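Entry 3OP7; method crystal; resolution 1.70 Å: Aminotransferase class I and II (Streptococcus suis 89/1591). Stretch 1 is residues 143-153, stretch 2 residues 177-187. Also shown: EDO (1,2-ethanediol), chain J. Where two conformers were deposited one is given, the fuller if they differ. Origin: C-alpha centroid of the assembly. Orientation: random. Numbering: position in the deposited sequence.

Stretch 1, residues 143-153: DLEKLRQLIRP
Stretch 2 177-187: EELVEIASEVG

How do the two stretches lie against each other? Helix 144-150 and the helix beginning before Glu-177 run nearly parallel, 10° apart, with axes 10.6 Å apart at closest approach. Leu-144 CA stands 6.9 Å from Leu-179 CA, Arg-148 CA 6.9 Å from Ile-182 CA, and, past the first helix, Pro-153 CA 5.7 Å from Val-186 CA. Asp-143 (chi1 t) caps the first helix, its OD1 accepting from Glu-145 N at 2.9 Å. Together the stretches bury 525 Å².

Why does Ile-182 cover the most surface? Its CB points toward stretch 1, and the m,t rotamer (-63°, 165°) carries Ile-182 CD1 among the first helix's side chains: 3.9 Å from Leu-144 CD2, 3.8 Å from Leu-147 CD2 and 3.8 Å from Arg-148 CG. Leu-144 (m,t) and Leu-147 (t,p) also pack on Leu-179 (t,p); Leu-147 CD2 lies 3.4 Å from Leu-179 CD1. Branched, apolar side chains suit this buried patch.

What does Val-186 contribute to the contact? With phi/psi of -121°/1° and chi1 m, it points toward stretch 1. Val-186 CG2 sits 3.8 Å from Ile-151 CD1; Ile-151 (t,t), with phi/psi of -69°/150°, has left the helix, and its CD1 also lies 3.8 Å from Ile-182 CG2. Val-186 CG1 approaches Arg-152 O at 3.4 Å, so compact branches meet both backbone and side chain.

What polar link borders the apolar patch? Arg-148 (m,t,t, chi4 87°) starts sideways but reaches across: Arg-148 NH2 donates to Glu-178 OE2 at 2.6 Å, a salt bridge. Glu-178 is t,t. A water accepts from Arg-148 NH1 at 2.9 Å and donates to Glu-178 OE2 at 3.0 Å, while Arg-148 NE donates to ethanediol O2 at 2.7 Å. Ile-182 CD1 covers one guanidinium face, leaving the edge for these polar partners.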

# COMPACT_ATOMS: atom_id res chain seq x y z
N ASP A 143 1.98 -6.27 -31.63
CA ASP A 143 2.53 -7.12 -32.69
C ASP A 143 3.79 -7.81 -32.14
O ASP A 143 4.77 -7.17 -31.80
CB ASP A 143 2.83 -6.25 -33.92
CG ASP A 143 3.37 -7.02 -35.12
OD1 ASP A 143 3.59 -8.26 -35.09
OD2 ASP A 143 3.59 -6.32 -36.13
N LEU A 144 3.75 -9.12 -32.07
CA LEU A 144 4.92 -9.91 -31.66
C LEU A 144 6.15 -9.65 -32.53
O LEU A 144 7.26 -9.65 -31.99
CB LEU A 144 4.58 -11.38 -31.62
CG LEU A 144 3.61 -11.82 -30.52
CD1 LEU A 144 3.00 -13.18 -30.86
CD2 LEU A 144 4.35 -11.83 -29.13
N GLU A 145 5.98 -9.42 -33.84
CA GLU A 145 7.15 -9.03 -34.68
C GLU A 145 7.77 -7.73 -34.18
O GLU A 145 8.99 -7.59 -34.19
CB GLU A 145 6.80 -8.86 -36.16
CG GLU A 145 6.35 -10.11 -36.79
CD GLU A 145 6.18 -9.98 -38.30
OE1 GLU A 145 6.25 -8.83 -38.83
OE2 GLU A 145 5.99 -11.04 -38.93
N LYS A 146 6.95 -6.78 -33.72
CA LYS A 146 7.48 -5.53 -33.18
C LYS A 146 8.17 -5.76 -31.88
O LYS A 146 9.18 -5.09 -31.55
CB LYS A 146 6.41 -4.44 -33.07
CG LYS A 146 6.01 -4.01 -34.49
CD LYS A 146 5.18 -2.73 -34.60
CE LYS A 146 4.71 -2.53 -36.04
NZ LYS A 146 3.40 -3.19 -36.29
N LEU A 147 7.66 -6.70 -31.09
CA LEU A 147 8.36 -7.04 -29.85
C LEU A 147 9.77 -7.55 -30.13
O LEU A 147 10.72 -7.22 -29.39
CB LEU A 147 7.61 -8.07 -29.05
CG LEU A 147 8.23 -8.44 -27.69
CD1 LEU A 147 8.40 -7.25 -26.71
CD2 LEU A 147 7.40 -9.55 -27.04
N ARG A 148 9.91 -8.37 -31.16
CA ARG A 148 11.23 -8.87 -31.56
C ARG A 148 12.17 -7.72 -31.95
O ARG A 148 13.38 -7.89 -31.83
CB ARG A 148 11.12 -9.91 -32.67
CG ARG A 148 10.48 -11.20 -32.22
CD ARG A 148 10.52 -12.26 -33.31
NE ARG A 148 9.75 -13.42 -32.92
CZ ARG A 148 8.46 -13.56 -33.12
NH1 ARG A 148 7.78 -12.70 -33.88
NH2 ARG A 148 7.85 -14.63 -32.64
N GLN A 149 11.65 -6.59 -32.41
CA GLN A 149 12.46 -5.42 -32.77
C GLN A 149 12.83 -4.60 -31.53
O GLN A 149 13.92 -3.98 -31.48
CB GLN A 149 11.72 -4.52 -33.77
CG GLN A 149 11.38 -5.16 -35.10
CD GLN A 149 10.62 -4.21 -35.98
OE1 GLN A 149 9.91 -3.33 -35.49
NE2 GLN A 149 10.78 -4.35 -37.29
N LEU A 150 11.96 -4.60 -30.52
CA LEU A 150 12.21 -3.81 -29.31
C LEU A 150 13.10 -4.49 -28.29
O LEU A 150 13.79 -3.81 -27.53
CB LEU A 150 10.89 -3.47 -28.61
CG LEU A 150 9.96 -2.53 -29.40
CD1 LEU A 150 8.56 -2.62 -28.79
CD2 LEU A 150 10.53 -1.11 -29.33
N ILE A 151 13.08 -5.81 -28.24
CA ILE A 151 13.82 -6.56 -27.21
C ILE A 151 15.32 -6.43 -27.44
O ILE A 151 15.80 -6.33 -28.60
CB ILE A 151 13.37 -8.06 -27.17
CG1 ILE A 151 13.80 -8.71 -25.85
CG2 ILE A 151 13.83 -8.80 -28.41
CD1 ILE A 151 13.05 -9.97 -25.43
N ARG A 152 16.06 -6.50 -26.35
CA ARG A 152 17.49 -6.34 -26.34
C ARG A 152 18.10 -7.49 -25.58
O ARG A 152 17.41 -8.08 -24.72
CB ARG A 152 17.86 -5.05 -25.59
CG ARG A 152 17.32 -3.76 -26.21
CD ARG A 152 17.79 -2.60 -25.31
NE ARG A 152 17.15 -1.35 -25.72
CZ ARG A 152 17.34 -0.18 -25.09
NH1 ARG A 152 18.14 -0.11 -24.04
NH2 ARG A 152 16.68 0.89 -25.48
N PRO A 153 19.41 -7.70 -25.76
CA PRO A 153 20.06 -8.82 -25.09
C PRO A 153 19.89 -8.80 -23.60
O PRO A 153 19.86 -9.85 -22.98
CB PRO A 153 21.52 -8.66 -25.51
CG PRO A 153 21.40 -8.12 -26.92
CD PRO A 153 20.26 -7.15 -26.84
N GLU A 177 2.48 -18.21 -25.51
CA GLU A 177 3.58 -19.11 -25.68
C GLU A 177 4.64 -18.48 -26.61
O GLU A 177 5.84 -18.67 -26.37
CB GLU A 177 3.08 -20.51 -26.19
CG GLU A 177 2.44 -21.28 -25.00
CD GLU A 177 1.79 -22.65 -25.32
OE1 GLU A 177 1.50 -22.93 -26.47
OE2 GLU A 177 1.53 -23.41 -24.35
N GLU A 178 4.19 -17.75 -27.64
CA GLU A 178 5.09 -17.07 -28.57
C GLU A 178 5.80 -15.87 -27.88
O GLU A 178 7.02 -15.68 -28.04
CB GLU A 178 4.34 -16.68 -29.88
CG GLU A 178 5.31 -16.30 -30.99
CD GLU A 178 4.69 -16.01 -32.32
OE1 GLU A 178 3.50 -16.32 -32.55
OE2 GLU A 178 5.41 -15.44 -33.14
N LEU A 179 5.05 -15.15 -27.05
CA LEU A 179 5.59 -14.07 -26.21
C LEU A 179 6.68 -14.65 -25.31
O LEU A 179 7.77 -14.08 -25.14
CB LEU A 179 4.48 -13.43 -25.38
CG LEU A 179 4.86 -12.54 -24.22
CD1 LEU A 179 5.72 -11.38 -24.74
CD2 LEU A 179 3.55 -12.06 -23.53
N VAL A 180 6.37 -15.78 -24.69
CA VAL A 180 7.31 -16.42 -23.79
C VAL A 180 8.58 -16.86 -24.54
O VAL A 180 9.66 -16.70 -24.06
CB VAL A 180 6.66 -17.58 -23.04
CG1 VAL A 180 7.71 -18.45 -22.26
CG2 VAL A 180 5.64 -17.04 -22.05
N GLU A 181 8.44 -17.45 -25.72
CA GLU A 181 9.61 -17.83 -26.49
C GLU A 181 10.53 -16.62 -26.74
O GLU A 181 11.75 -16.76 -26.69
CB GLU A 181 9.23 -18.55 -27.78
CG GLU A 181 8.71 -19.95 -27.51
CD GLU A 181 8.24 -20.68 -28.75
OE1 GLU A 181 7.61 -20.03 -29.63
OE2 GLU A 181 8.50 -21.90 -28.85
N ILE A 182 9.94 -15.45 -26.98
CA ILE A 182 10.75 -14.24 -27.19
C ILE A 182 11.46 -13.80 -25.89
O ILE A 182 12.70 -13.58 -25.89
CB ILE A 182 9.91 -13.07 -27.73
CG1 ILE A 182 9.32 -13.38 -29.11
CG2 ILE A 182 10.77 -11.80 -27.78
CD1 ILE A 182 8.17 -12.38 -29.50
N ALA A 183 10.71 -13.74 -24.77
CA ALA A 183 11.26 -13.38 -23.47
C ALA A 183 12.35 -14.36 -23.04
O ALA A 183 13.39 -13.94 -22.51
CB ALA A 183 10.15 -13.32 -22.36
N SER A 184 12.15 -15.64 -23.33
CA SER A 184 13.12 -16.67 -22.96
C SER A 184 14.45 -16.54 -23.65
O SER A 184 15.43 -17.04 -23.14
CB SER A 184 12.58 -18.07 -23.29
OG SER A 184 11.48 -18.28 -22.47
N GLU A 185 14.51 -15.91 -24.84
CA GLU A 185 15.80 -15.71 -25.49
C GLU A 185 16.80 -14.94 -24.62
O GLU A 185 18.03 -15.13 -24.79
CB GLU A 185 15.67 -14.97 -26.83
CG GLU A 185 15.19 -15.77 -27.99
CD GLU A 185 16.10 -16.93 -28.35
OE1 GLU A 185 17.17 -16.77 -29.00
OE2 GLU A 185 15.73 -18.05 -27.95
N VAL A 186 16.29 -14.06 -23.75
CA VAL A 186 17.13 -13.22 -22.91
C VAL A 186 16.91 -13.41 -21.42
O VAL A 186 17.60 -12.77 -20.60
CB VAL A 186 16.97 -11.72 -23.27
CG1 VAL A 186 17.18 -11.50 -24.76
CG2 VAL A 186 15.64 -11.22 -22.88
N GLY A 187 16.01 -14.32 -21.02
CA GLY A 187 15.74 -14.50 -19.60
C GLY A 187 14.97 -13.32 -18.98
O GLY A 187 15.07 -13.05 -17.77
C1 EDO J . 13.19 -16.45 -30.67
O1 EDO J . 12.34 -17.45 -30.06
C2 EDO J . 12.59 -16.00 -32.01
O2 EDO J . 11.82 -14.79 -31.93
O HOH W 1 5.19 -13.07 -35.03